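Galactose-binding lectin (Arachis hypogaea, PDB 6VAW) binds D-galactose and galactose-based glycomimetics as a homotetrameric legume lectin that carries calcium and manganese ions. Local coordinates at the interface of chains A and B. Residues are numbered along the deposited sequence; one frame, centred on the assembly and turned at random. Chains: chain A/B, Galactose-binding lectin.

The interface of chains A and B. Residues chain A 28-30; chain B 33, 37, 74, 217, 219.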
loop_
_atom_site.group_PDB
_atom_site.type_symbol
_atom_site.label_atom_id
_atom_site.label_comp_id
_atom_site.label_asym_id
_atom_site.label_seq_id
_atom_site.Cartn_x
_atom_site.Cartn_y
_atom_site.Cartn_z
ATOM N N SER A 28 20.089 -5.718 -14.678
ATOM C CA SER A 28 21.056 -4.956 -13.874
ATOM C C SER A 28 20.461 -4.498 -12.538
ATOM O O SER A 28 21.205 -4.384 -11.563
ATOM C CB SER A 28 21.582 -3.752 -14.648
ATOM O OG SER A 28 20.624 -3.314 -15.596
ATOM N N ASN A 29 19.117 -4.318 -12.474
ATOM C CA ASN A 29 18.404 -3.927 -11.256
ATOM C C ASN A 29 18.247 -5.099 -10.275
ATOM O O ASN A 29 17.763 -4.897 -9.162
ATOM C CB ASN A 29 17.043 -3.298 -11.588
ATOM C CG ASN A 29 15.989 -4.208 -12.195
ATOM O OD1 ASN A 29 16.185 -5.405 -12.393
ATOM N ND2 ASN A 29 14.824 -3.649 -12.500
ATOM N N GLY A 30 18.666 -6.298 -10.701
ATOM C CA GLY A 30 18.635 -7.518 -9.900
ATOM C C GLY A 30 17.413 -8.399 -10.065
ATOM O O GLY A 30 17.360 -9.461 -9.455
ATOM N N GLN B 33 16.994 3.266 -16.656
ATOM C CA GLN B 33 18.115 3.147 -15.727
ATOM C C GLN B 33 19.012 4.321 -16.012
ATOM O O GLN B 33 19.514 4.444 -17.146
ATOM C CB GLN B 33 18.849 1.806 -15.894
ATOM C CG GLN B 33 19.944 1.636 -14.841
ATOM C CD GLN B 33 20.676 0.322 -14.946
ATOM O OE1 GLN B 33 21.903 0.270 -15.033
ATOM N NE2 GLN B 33 19.946 -0.772 -14.875
ATOM N N LEU B 37 26.474 1.241 -13.853
ATOM C CA LEU B 37 27.099 0.656 -12.663
ATOM C C LEU B 37 28.615 0.366 -12.800
ATOM O O LEU B 37 29.288 0.216 -11.773
ATOM C CB LEU B 37 26.364 -0.639 -12.296
ATOM C CG LEU B 37 25.003 -0.587 -11.531
ATOM C CD1 LEU B 37 24.580 0.824 -11.067
ATOM C CD2 LEU B 37 23.910 -1.288 -12.296
ATOM N N LYS B 74 18.207 0.898 -5.792
ATOM C CA LYS B 74 18.616 -0.396 -5.244
ATOM C C LYS B 74 20.122 -0.447 -5.046
ATOM O O LYS B 74 20.879 -0.035 -5.912
ATOM C CB LYS B 74 18.139 -1.539 -6.146
ATOM C CG LYS B 74 18.204 -2.917 -5.469
ATOM C CD LYS B 74 17.145 -3.802 -6.062
ATOM C CE LYS B 74 17.471 -5.258 -5.954
ATOM N NZ LYS B 74 16.617 -6.038 -6.878
ATOM N N ILE B 217 21.634 1.375 -8.289
ATOM C CA ILE B 217 20.633 1.303 -9.366
ATOM C C ILE B 217 19.662 2.504 -9.194
ATOM O O ILE B 217 19.096 2.677 -8.108
ATOM C CB ILE B 217 19.896 -0.062 -9.327
ATOM C CG1 ILE B 217 20.807 -1.228 -9.745
ATOM C CG2 ILE B 217 18.641 -0.056 -10.175
ATOM C CD1 ILE B 217 20.590 -2.503 -8.877
ATOM N N LEU B 219 16.317 3.871 -11.021
ATOM C CA LEU B 219 15.297 3.561 -12.031
ATOM C C LEU B 219 14.100 4.498 -12.033
ATOM O O LEU B 219 13.594 4.814 -10.972
ATOM C CB LEU B 219 14.748 2.128 -11.828
ATOM C CG LEU B 219 15.728 0.984 -11.909
ATOM C CD1 LEU B 219 15.104 -0.297 -11.357
ATOM C CD2 LEU B 219 16.200 0.782 -13.339
#
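A:Ser28 and A:Asn29, in the turn between strands 25-26 and 32-33 of chain A, rest on side chains of chain B. The protein is a homotetramer of legume lectin subunits. This patch is one part of a two-fold interface between them, and its twin has the chains exchanged. A:Asn29 is poorly ordered, so its distances are approximate.

Hydrogen bonds hold both ends of the patch. B:Gln33 gives its amide NE2 to the hydroxyl OG of A:Ser28 at 2.7 Å. The hydroxyl lies near the amide plane, and the angle at the hydrogen is 152°. CG of B:Gln33 points away from its own backbone N (chi1 -175°), and the chain runs on extended to bring the amide to the serine. At the other end, the side-chain nitrogen NZ of B:Lys74 donates to the backbone O of A:Asn29 at about 2.8 Å. It arrives in the carbonyl plane, with a C=O...N angle of 146°. The long lysine side chain is extended from strand 64-74. This bond uses the main-chain carbonyl of A:Asn29 and not its side-chain carboxamide.

Between them lie carbon contacts. CD1 of B:Ile217 touches CA of A:Asn29 at about 3.5 Å. The side chains of A:Asn29 and B:Leu219 cross at about a right angle, CD1 of the leucine meeting CB of the asparagine at about 3.6 Å.

Other neighbours surround A:Ser28. Its carbonyl O lies near CD1 of B:Ile217. B:Leu37 flanks it more loosely, its CD2 4.1 Å from CB of A:Ser28.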